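Local coordinates for protein GH61E (Thielavia terrestris, PDB 3EJA) that is a copper-dependent lytic polysaccharide monooxygenase that oxidatively cleaves glycosidic bonds in crystalline and amorphous polysaccharides, at residues His142-Val147 with Ile186-Tyr191; Thr182-Leu187 with Ser197-Gly202; Glu137-His142 with Ala150-Ser155; Gly70-Tyr75 with Trp111-Lys116. All blocks are in the same frame, centred on the assembly; numbering follows the deposited sequence.

Interaction 1: residues His142-Val147 with Ile186-Tyr191. With SO4 (sulfate ion), chain I.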
# COMPACT_ATOMS: atom_id res chain seq x y z
N HIS A 142 16.44 4.62 -1.88
CA HIS A 142 17.82 5.03 -1.55
C HIS A 142 18.92 4.18 -2.21
O HIS A 142 20.05 4.64 -2.36
CB HIS A 142 18.01 5.06 -0.02
CG HIS A 142 17.64 3.78 0.66
ND1 HIS A 142 16.34 3.32 0.72
CD2 HIS A 142 18.40 2.86 1.30
CE1 HIS A 142 16.32 2.17 1.36
NE2 HIS A 142 17.55 1.87 1.73
N VAL A 143 18.59 2.95 -2.59
CA VAL A 143 19.51 2.12 -3.39
C VAL A 143 18.81 1.54 -4.64
O VAL A 143 19.14 0.43 -5.09
CB VAL A 143 20.19 1.00 -2.54
CG1 VAL A 143 21.16 1.61 -1.50
CG2 VAL A 143 19.15 0.08 -1.86
N ALA A 144 17.88 2.29 -5.20
CA ALA A 144 17.03 1.80 -6.29
C ALA A 144 17.59 2.03 -7.70
O ALA A 144 16.90 1.76 -8.69
CB ALA A 144 15.61 2.38 -6.17
N GLN A 145 18.83 2.51 -7.79
CA GLN A 145 19.44 2.78 -9.11
C GLN A 145 19.78 1.50 -9.89
O GLN A 145 20.07 1.55 -11.09
CB GLN A 145 20.67 3.69 -8.98
CG GLN A 145 21.95 3.01 -8.49
CD GLN A 145 21.88 2.51 -7.05
OE1 GLN A 145 21.23 3.12 -6.19
NE2 GLN A 145 22.56 1.40 -6.78
N SER A 146 19.75 0.36 -9.20
CA SER A 146 20.00 -0.93 -9.83
C SER A 146 18.73 -1.78 -9.82
O SER A 146 17.87 -1.61 -8.96
CB SER A 146 21.15 -1.66 -9.12
OG SER A 146 20.82 -1.91 -7.76
N VAL A 147 18.63 -2.70 -10.78
CA VAL A 147 17.48 -3.59 -10.89
C VAL A 147 17.30 -4.39 -9.60
O VAL A 147 18.25 -4.97 -9.08
CB VAL A 147 17.62 -4.55 -12.13
CG1 VAL A 147 16.47 -5.55 -12.19
CG2 VAL A 147 17.68 -3.73 -13.42
N ILE A 186 10.53 2.95 -10.00
CA ILE A 186 11.05 1.82 -9.22
C ILE A 186 12.55 1.65 -9.46
O ILE A 186 13.32 1.47 -8.51
CB ILE A 186 10.29 0.49 -9.55
CG1 ILE A 186 8.83 0.59 -9.06
CG2 ILE A 186 11.01 -0.74 -8.95
CD1 ILE A 186 7.97 -0.62 -9.39
N LEU A 187 12.96 1.70 -10.73
CA LEU A 187 14.36 1.68 -11.12
C LEU A 187 14.76 3.12 -11.45
O LEU A 187 14.42 3.64 -12.50
CB LEU A 187 14.58 0.75 -12.33
CG LEU A 187 15.98 0.65 -12.95
CD1 LEU A 187 16.99 0.20 -11.93
CD2 LEU A 187 15.96 -0.33 -14.11
N ILE A 188 15.48 3.74 -10.52
CA ILE A 188 15.63 5.20 -10.50
C ILE A 188 16.80 5.60 -9.61
O ILE A 188 17.01 5.03 -8.54
CB ILE A 188 14.31 5.91 -10.00
CG1 ILE A 188 14.42 7.44 -10.09
CG2 ILE A 188 13.90 5.43 -8.58
CD1 ILE A 188 13.13 8.20 -9.72
N ASN A 189 17.57 6.58 -10.09
CA ASN A 189 18.57 7.25 -9.27
C ASN A 189 18.01 8.59 -8.78
O ASN A 189 17.87 9.55 -9.55
CB ASN A 189 19.87 7.45 -10.06
CG ASN A 189 21.03 7.86 -9.17
OD1 ASN A 189 20.86 8.63 -8.24
ND2 ASN A 189 22.22 7.35 -9.46
N ILE A 190 17.69 8.66 -7.49
CA ILE A 190 17.08 9.86 -6.90
C ILE A 190 18.12 10.95 -6.58
O ILE A 190 17.75 12.08 -6.27
CB ILE A 190 16.24 9.53 -5.63
CG1 ILE A 190 17.12 8.93 -4.52
CG2 ILE A 190 15.06 8.59 -6.00
CD1 ILE A 190 16.47 8.86 -3.12
N TYR A 191 19.40 10.60 -6.68
CA TYR A 191 20.50 11.46 -6.23
C TYR A 191 21.19 12.23 -7.37
O TYR A 191 21.66 13.36 -7.18
CB TYR A 191 21.56 10.63 -5.49
CG TYR A 191 21.01 9.94 -4.26
CD1 TYR A 191 20.60 10.68 -3.15
CD2 TYR A 191 20.87 8.54 -4.23
CE1 TYR A 191 20.06 10.04 -2.02
CE2 TYR A 191 20.34 7.90 -3.11
CZ TYR A 191 19.94 8.66 -2.01
OH TYR A 191 19.42 8.03 -0.90
S SO4 I . 19.90 -0.69 3.17
O1 SO4 I . 19.63 -1.32 1.88
O2 SO4 I . 21.15 0.06 3.07
O3 SO4 I . 18.80 0.19 3.54
O4 SO4 I . 20.05 -1.72 4.20
O HOH W 1 14.97 -0.67 -8.40
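Ile188 N donates to Ala144 O over 3.0 Å, where two irregular loop segments come together. Its N-H points nearly straight at the oxygen (167°), yet the donor stands above the carbonyl plane of Ala144 and not on a lone pair. Gln145 and Asn189 have the closest CA pair, 4.6 Å apart. A water lies 2.7 Å from Ile186 O and 3.1 Å from Ser146 O, though it has more acceptors near it than protons to give. The loop between strands 130-140 and 151-162 is thus tied to the long C-terminal loop of this AA9 domain. Leu187 holds CG anti to its backbone N (chi1 177°), which carries CD1 to 3.4 Å from Ser146 C. At the other end the Tyr191 ring presents its edge to His142 O, with CE2 3.4 Å from that oxygen. Asn189 sets its CB against Gln145 CB, and its OD1 accepts from Tyr191 N at 2.9 Å in an Asx turn, with Tyr192 N as a further donor. An alanine here would probably leave both backbone N-H groups without that acceptor and let the Asx turn loosen. His142, which probably binds O2, donates from NE2 to sulfate O3, and its ring stacks with that of His68.

Interaction 2: residues Thr182-Leu187 with Ser197-Gly202; sequences TDPGIL and SYQNPG
The Tyr198 ring receives Gly185 O at its edge, near the ring plane, and its hydroxyl donates to that oxygen over 2.6 Å. The bond lies in the carbonyl plane of Gly185 and on a lone pair, with a C=O...donor angle of 122°. Tyr198 keeps CG anti to its backbone N (chi1 177°), which brings the end of the ring to Gly185, where CE1 comes within 3.6 Å of Gly185 CA. Elsewhere round this ring, Trp111 meets it edge-to-face, and Pro71, Pro103 and Ile188 touch the same side chain.

Gly185 also approaches the other backbone directly: its CA makes a CA-H...O contact with Gln199 O at 3.2 Å. A beta carbon on Gly185 would clash with Gln199 O, so the close approach depends on glycine. Both segments belong to the long loop region that follows strand 151-162, and the contact joins two passes of that loop beside the five-stranded sheet of the AA9 sandwich. The turn of the first pass is held by Asp183 O, which accepts from both Ile186 N and Leu187 N.

Apolar groups meet on both sides of Gly185 in sequence. Pro184 CG rests 3.5 Å from Gln199 CG, and Ile186 CD1 reaches Pro201 CB at 3.8 Å. Two waters add bridges between the segments: one accepts from Gly185 N and donates to Gln199 O, while another accepts from Gly202 N and donates to Asp183 OD2 over 2.6 Å. That carboxylate oxygen also accepts from Ser180 N.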
# COMPACT_ATOMS: atom_id res chain seq x y z
N THR A 182 11.62 -2.48 -14.11
CA THR A 182 12.19 -1.36 -14.86
C THR A 182 11.28 -0.13 -14.90
O THR A 182 11.59 0.86 -15.58
CB THR A 182 12.61 -1.76 -16.31
OG1 THR A 182 11.47 -2.26 -17.02
CG2 THR A 182 13.72 -2.81 -16.30
N ASP A 183 10.16 -0.17 -14.17
CA ASP A 183 9.28 0.99 -14.05
C ASP A 183 10.09 2.22 -13.62
O ASP A 183 10.99 2.12 -12.77
CB ASP A 183 8.13 0.72 -13.06
CG ASP A 183 7.07 -0.23 -13.62
OD1 ASP A 183 7.08 -0.55 -14.84
OD2 ASP A 183 6.20 -0.66 -12.82
N PRO A 184 9.81 3.38 -14.24
CA PRO A 184 10.60 4.60 -14.01
C PRO A 184 10.57 5.11 -12.57
O PRO A 184 11.47 5.86 -12.17
CB PRO A 184 9.94 5.63 -14.94
CG PRO A 184 8.59 5.10 -15.20
CD PRO A 184 8.73 3.60 -15.21
N GLY A 185 9.54 4.74 -11.81
CA GLY A 185 9.46 5.09 -10.39
C GLY A 185 10.03 4.05 -9.44
O GLY A 185 10.02 4.25 -8.21
N ILE A 186 10.53 2.95 -10.00
CA ILE A 186 11.05 1.82 -9.22
C ILE A 186 12.55 1.65 -9.46
O ILE A 186 13.32 1.47 -8.51
CB ILE A 186 10.29 0.49 -9.55
CG1 ILE A 186 8.83 0.59 -9.06
CG2 ILE A 186 11.01 -0.74 -8.95
CD1 ILE A 186 7.97 -0.62 -9.39
N LEU A 187 12.96 1.70 -10.73
CA LEU A 187 14.36 1.68 -11.12
C LEU A 187 14.76 3.12 -11.45
O LEU A 187 14.42 3.64 -12.50
CB LEU A 187 14.58 0.75 -12.33
CG LEU A 187 15.98 0.65 -12.95
CD1 LEU A 187 16.99 0.20 -11.93
CD2 LEU A 187 15.96 -0.33 -14.11
N SER A 197 10.92 15.28 -12.29
CA SER A 197 9.59 14.68 -12.26
C SER A 197 9.71 13.30 -11.65
O SER A 197 10.82 12.75 -11.56
CB SER A 197 8.98 14.62 -13.67
OG SER A 197 9.76 13.80 -14.52
N TYR A 198 8.59 12.75 -11.19
CA TYR A 198 8.60 11.42 -10.60
C TYR A 198 7.31 10.71 -10.96
O TYR A 198 6.21 11.22 -10.73
CB TYR A 198 8.81 11.45 -9.07
CG TYR A 198 8.74 10.05 -8.51
CD1 TYR A 198 9.82 9.18 -8.63
CD2 TYR A 198 7.56 9.57 -7.92
CE1 TYR A 198 9.75 7.87 -8.15
CE2 TYR A 198 7.47 8.27 -7.44
CZ TYR A 198 8.58 7.42 -7.56
OH TYR A 198 8.51 6.12 -7.11
N GLN A 199 7.45 9.54 -11.55
CA GLN A 199 6.33 8.78 -12.03
C GLN A 199 6.01 7.65 -11.05
O GLN A 199 6.70 6.64 -11.04
CB GLN A 199 6.69 8.23 -13.40
CG GLN A 199 5.97 6.97 -13.75
CD GLN A 199 4.87 7.21 -14.70
OE1 GLN A 199 4.82 6.60 -15.77
NE2 GLN A 199 3.96 8.12 -14.34
N ASN A 200 4.96 7.82 -10.24
CA ASN A 200 4.53 6.77 -9.30
C ASN A 200 4.20 5.48 -10.04
O ASN A 200 3.56 5.53 -11.09
CB ASN A 200 3.30 7.19 -8.47
CG ASN A 200 3.57 8.39 -7.56
OD1 ASN A 200 3.71 9.53 -8.04
ND2 ASN A 200 3.60 8.15 -6.26
N PRO A 201 4.67 4.33 -9.52
CA PRO A 201 4.33 3.08 -10.19
C PRO A 201 2.86 2.72 -9.98
O PRO A 201 2.24 3.16 -9.01
CB PRO A 201 5.24 2.05 -9.53
CG PRO A 201 5.61 2.62 -8.22
CD PRO A 201 5.54 4.12 -8.35
N GLY A 202 2.33 1.93 -10.90
CA GLY A 202 0.96 1.46 -10.80
C GLY A 202 -0.05 2.34 -11.51
O GLY A 202 0.31 3.31 -12.20
O HOH W 2 3.90 0.51 -12.79
O HOH W 3 10.10 8.55 -12.27
O HOH W 4 6.79 4.10 -12.09

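Interaction 3: residues Glu137-His142 with Ala150-Ser155. With SO4 (sulfate ion), chain I.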
# COMPACT_ATOMS: atom_id res chain seq x y z
N GLU A 137 1.75 0.60 1.35
CA GLU A 137 3.03 0.46 0.69
C GLU A 137 3.89 1.71 0.87
O GLU A 137 3.40 2.83 0.74
CB GLU A 137 2.78 0.22 -0.80
CG GLU A 137 3.98 0.34 -1.70
CD GLU A 137 3.57 0.23 -3.15
OE1 GLU A 137 3.62 -0.89 -3.67
OE2 GLU A 137 3.15 1.24 -3.74
N GLN A 138 5.18 1.52 1.17
CA GLN A 138 6.18 2.57 0.97
C GLN A 138 7.33 1.96 0.20
O GLN A 138 7.73 0.83 0.46
CB GLN A 138 6.65 3.20 2.28
CG GLN A 138 7.31 4.59 2.10
CD GLN A 138 8.83 4.56 2.01
OE1 GLN A 138 9.47 3.56 2.38
NE2 GLN A 138 9.42 5.67 1.55
N ILE A 139 7.83 2.70 -0.79
CA ILE A 139 8.91 2.22 -1.64
C ILE A 139 10.19 3.01 -1.35
O ILE A 139 10.32 4.16 -1.77
CB ILE A 139 8.54 2.32 -3.15
CG1 ILE A 139 7.11 1.81 -3.40
CG2 ILE A 139 9.58 1.58 -4.01
CD1 ILE A 139 6.58 2.03 -4.82
N GLY A 140 11.12 2.38 -0.64
CA GLY A 140 12.43 2.98 -0.35
C GLY A 140 13.28 2.99 -1.60
O GLY A 140 13.54 1.92 -2.18
N LEU A 141 13.70 4.18 -2.01
CA LEU A 141 14.44 4.37 -3.27
C LEU A 141 15.94 4.72 -3.12
O LEU A 141 16.62 5.07 -4.10
CB LEU A 141 13.73 5.42 -4.14
CG LEU A 141 12.28 5.14 -4.56
CD1 LEU A 141 11.72 6.34 -5.33
CD2 LEU A 141 12.20 3.87 -5.42
N HIS A 142 16.44 4.62 -1.88
CA HIS A 142 17.82 5.03 -1.55
C HIS A 142 18.92 4.18 -2.21
O HIS A 142 20.05 4.64 -2.36
CB HIS A 142 18.01 5.06 -0.02
CG HIS A 142 17.64 3.78 0.66
ND1 HIS A 142 16.34 3.32 0.72
CD2 HIS A 142 18.40 2.86 1.30
CE1 HIS A 142 16.32 2.17 1.36
NE2 HIS A 142 17.55 1.87 1.73
N ALA A 150 14.96 -1.34 -5.35
CA ALA A 150 13.86 -0.73 -4.59
C ALA A 150 13.43 -1.62 -3.41
O ALA A 150 13.42 -2.84 -3.53
CB ALA A 150 12.67 -0.44 -5.50
N GLN A 151 13.08 -0.99 -2.28
CA GLN A 151 12.67 -1.75 -1.08
C GLN A 151 11.21 -1.46 -0.74
O GLN A 151 10.86 -0.33 -0.40
CB GLN A 151 13.59 -1.41 0.10
CG GLN A 151 15.04 -1.82 -0.12
CD GLN A 151 15.97 -1.40 1.01
OE1 GLN A 151 15.55 -0.80 2.01
NE2 GLN A 151 17.26 -1.71 0.85
N PHE A 152 10.37 -2.49 -0.86
CA PHE A 152 8.93 -2.35 -0.58
C PHE A 152 8.58 -2.73 0.86
O PHE A 152 8.85 -3.85 1.29
CB PHE A 152 8.10 -3.18 -1.57
CG PHE A 152 8.22 -2.71 -3.00
CD1 PHE A 152 9.33 -3.07 -3.77
CD2 PHE A 152 7.23 -1.92 -3.57
CE1 PHE A 152 9.46 -2.63 -5.09
CE2 PHE A 152 7.34 -1.47 -4.89
CZ PHE A 152 8.46 -1.83 -5.66
N TYR A 153 7.98 -1.77 1.57
CA TYR A 153 7.50 -1.98 2.93
C TYR A 153 5.98 -1.99 2.86
O TYR A 153 5.38 -0.99 2.50
CB TYR A 153 8.04 -0.89 3.87
CG TYR A 153 9.55 -0.90 3.92
CD1 TYR A 153 10.23 -1.74 4.81
CD2 TYR A 153 10.31 -0.10 3.05
CE1 TYR A 153 11.61 -1.78 4.84
CE2 TYR A 153 11.71 -0.13 3.08
CZ TYR A 153 12.34 -0.98 3.98
OH TYR A 153 13.72 -1.02 4.03
N ILE A 154 5.39 -3.15 3.18
CA ILE A 154 3.99 -3.47 2.85
C ILE A 154 3.25 -4.15 4.00
O ILE A 154 3.84 -4.91 4.75
CB ILE A 154 3.93 -4.43 1.60
CG1 ILE A 154 4.44 -3.73 0.32
CG2 ILE A 154 2.52 -5.01 1.36
CD1 ILE A 154 4.97 -4.72 -0.74
N SER A 155 1.94 -3.89 4.10
CA SER A 155 1.02 -4.79 4.82
C SER A 155 -0.41 -4.61 4.28
O SER A 155 -0.68 -3.71 3.50
CB SER A 155 1.07 -4.56 6.33
OG SER A 155 0.34 -3.41 6.69
S SO4 I . 19.90 -0.69 3.17
O1 SO4 I . 19.63 -1.32 1.88
O2 SO4 I . 21.15 0.06 3.07
O3 SO4 I . 18.80 0.19 3.54
O4 SO4 I . 20.05 -1.72 4.20
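Gln151 OE1 accepts from Tyr153 OH over 2.7 Å, the donor tilted 31° from the amide plane, and His142 CE1 approaches the same oxygen to 3.1 Å across the hairpin. The Gln151 amide and the His142 ring stand almost perpendicular (89°), with OE1 at the ring's edge. The Gln151 chain is extended beyond CG, which takes its amide out to a sulfate ion, probably from the crystallisation liquor, where NE2 donates to O1 over 2.6 Å. A leucine in its place would probably leave Tyr153 OH without this acceptor and the sulfate without one of its donors. Behind this group runs an antiparallel beta hairpin of strands 130-140 and 151-162, neighbours in the larger sheet of the immunoglobulin-like AA9 sandwich. Gln138 with Tyr153 and Gly140 with Gln151 are its hydrogen-bonded pairs; the bond from Tyr153 N to Gln138 O is almost straight at 176°. Gln151 and Tyr153 share one face of the sheet, on which Tyr153 completes the magnesium site with His1 and His68; the same three residues probably hold the catalytic copper, with Gln151 probably binding O2. The other face is mainly apolar: Ile139 CG2 lies over the Phe152 ring, 4.1 Å from its centroid, and Ile139 CD1 reaches Phe152 CE2 at 3.6 Å. Glu137 OE1 comes to the edge of that ring and forms a salt bridge with Arg135.

Interaction 4: residues Gly70-Tyr75 with Trp111-Lys116; sequences GPVQFY and WPSTGK
Trp111 lays one face of its indole over the backbone of Gly70, whose CA sits 3.5 Å from the centroid of the six-membered ring. At 7° from the ring normal, this CH-pi contact comes from almost directly above the ring. It joins the start of strand 72-78, in the larger sheet of the AA9 beta sandwich, to the loop running from strand 96-100 to strand 118-122, the latter in the smaller sheet. The indole also has Gly70 N 3.3 Å above its plane, and Gly70 C is 3.3 Å from CE3, so the overlap follows the main chain and not merely one carbon. Trp111 CG is anti to the carbonyl carbon (chi1 -63°), which sets the ring facing Gly70. The backbone angles of Gly70 are ones at which a beta carbon would jam against the carbonyl oxygen of the residue before. Pro71 lies side by side with the tryptophan, its CD 3.7 Å from Trp111 CZ3.

Trp111 to Thr114 form a type I turn, with only a weak bond from Thr114 N to Trp111 O, and Ser113 points its CB toward the strand. A type II turn from Ser113 to Lys116 follows, closed by Lys116 N to Ser113 O. Ser113 CB packs 3.6 Å from Val72 CG2. A water joins the polar atoms beside this pair, donating to Gly70 O and accepting from Ser113 OG, each over 2.7 Å.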
# COMPACT_ATOMS: atom_id res chain seq x y z
N GLY A 70 11.10 8.01 -0.66
CA GLY A 70 10.27 7.29 -1.63
C GLY A 70 8.79 7.48 -1.34
O GLY A 70 8.43 7.99 -0.27
N PRO A 71 7.93 7.08 -2.29
CA PRO A 71 6.49 7.31 -2.19
C PRO A 71 5.75 6.35 -1.25
O PRO A 71 6.16 5.18 -1.10
CB PRO A 71 6.00 7.08 -3.63
CG PRO A 71 6.94 6.04 -4.16
CD PRO A 71 8.28 6.38 -3.55
N VAL A 72 4.67 6.85 -0.67
CA VAL A 72 3.68 6.04 0.04
C VAL A 72 2.45 5.94 -0.86
O VAL A 72 1.98 6.95 -1.42
CB VAL A 72 3.29 6.69 1.41
CG1 VAL A 72 2.04 6.02 2.01
CG2 VAL A 72 4.46 6.60 2.38
N GLN A 73 1.93 4.72 -1.02
CA GLN A 73 0.72 4.50 -1.80
C GLN A 73 -0.20 3.54 -1.06
O GLN A 73 0.27 2.67 -0.32
CB GLN A 73 1.08 3.95 -3.20
CG GLN A 73 2.21 4.74 -3.90
CD GLN A 73 2.34 4.44 -5.38
OE1 GLN A 73 2.30 5.35 -6.20
NE2 GLN A 73 2.48 3.16 -5.73
N PHE A 74 -1.51 3.72 -1.23
CA PHE A 74 -2.50 2.79 -0.66
C PHE A 74 -3.43 2.27 -1.76
O PHE A 74 -3.84 3.02 -2.64
CB PHE A 74 -3.32 3.46 0.46
CG PHE A 74 -2.50 3.83 1.67
CD1 PHE A 74 -2.21 2.88 2.64
CD2 PHE A 74 -1.98 5.12 1.80
CE1 PHE A 74 -1.43 3.20 3.76
CE2 PHE A 74 -1.19 5.45 2.90
CZ PHE A 74 -0.91 4.49 3.88
N TYR A 75 -3.73 0.97 -1.70
CA TYR A 75 -4.67 0.35 -2.62
C TYR A 75 -5.76 -0.38 -1.83
O TYR A 75 -5.59 -0.70 -0.66
CB TYR A 75 -3.98 -0.69 -3.50
CG TYR A 75 -2.94 -0.20 -4.49
CD1 TYR A 75 -1.68 0.27 -4.07
CD2 TYR A 75 -3.19 -0.27 -5.86
CE1 TYR A 75 -0.70 0.68 -5.00
CE2 TYR A 75 -2.23 0.14 -6.80
CZ TYR A 75 -1.00 0.61 -6.37
OH TYR A 75 -0.07 0.98 -7.31
N TRP A 111 10.37 14.27 0.43
CA TRP A 111 9.24 13.34 0.41
C TRP A 111 8.27 13.66 1.55
O TRP A 111 8.71 13.90 2.68
CB TRP A 111 9.73 11.89 0.48
CG TRP A 111 10.59 11.51 -0.71
CD1 TRP A 111 11.95 11.66 -0.83
CD2 TRP A 111 10.14 10.96 -1.96
NE1 TRP A 111 12.37 11.22 -2.07
CE2 TRP A 111 11.28 10.79 -2.78
CE3 TRP A 111 8.88 10.58 -2.45
CZ2 TRP A 111 11.19 10.25 -4.08
CZ3 TRP A 111 8.80 10.05 -3.76
CH2 TRP A 111 9.94 9.90 -4.54
N PRO A 112 6.95 13.71 1.26
CA PRO A 112 5.97 14.10 2.27
C PRO A 112 5.65 13.00 3.29
O PRO A 112 4.71 13.17 4.08
CB PRO A 112 4.73 14.45 1.44
CG PRO A 112 4.84 13.57 0.25
CD PRO A 112 6.31 13.43 -0.04
N SER A 113 6.42 11.92 3.28
CA SER A 113 6.28 10.83 4.26
C SER A 113 7.37 10.78 5.35
O SER A 113 7.13 10.23 6.43
CB SER A 113 6.23 9.49 3.55
OG SER A 113 7.49 9.20 2.95
N THR A 114 8.55 11.34 5.05
CA THR A 114 9.76 11.17 5.87
C THR A 114 9.55 11.63 7.32
O THR A 114 9.11 12.76 7.57
CB THR A 114 10.99 11.91 5.24
OG1 THR A 114 11.08 11.59 3.85
CG2 THR A 114 12.29 11.52 5.94
N GLY A 115 9.85 10.73 8.26
CA GLY A 115 9.73 11.03 9.69
C GLY A 115 8.34 10.83 10.28
O GLY A 115 8.14 11.02 11.49
N LYS A 116 7.38 10.45 9.44
CA LYS A 116 6.00 10.25 9.90
C LYS A 116 5.71 8.78 10.26
O LYS A 116 6.22 7.86 9.63
CB LYS A 116 4.98 10.71 8.86
CG LYS A 116 4.67 12.22 8.83
CD LYS A 116 3.92 12.61 7.54
CE LYS A 116 2.54 11.94 7.39
NZ LYS A 116 1.57 12.29 8.48
O HOH W 5 6.75 10.00 0.46

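Interactions 3 and 4 are buried and reach the same sheet, where strands 130-140 and 72-78 are neighbours; Ile139 N to Pro71 O and Glu137 OE2 to Gln73 NE2 are probable hydrogen bonds between them. Interactions 1 and 2 are only partly buried and join loops. They share Ile186 and Leu187, and each has a single direct hydrogen bond, plus waters. The chemistry follows the place: regular backbone pairing in interaction 3, aromatic overlap on a glycine in interaction 4, and isolated bonds to carbonyl oxygens in the loops. His142 belongs to both interactions 1 and 3, connecting the C-terminal loop to the metal-site face. Interaction 2 reaches interaction 4 through Asn200 and Gln73.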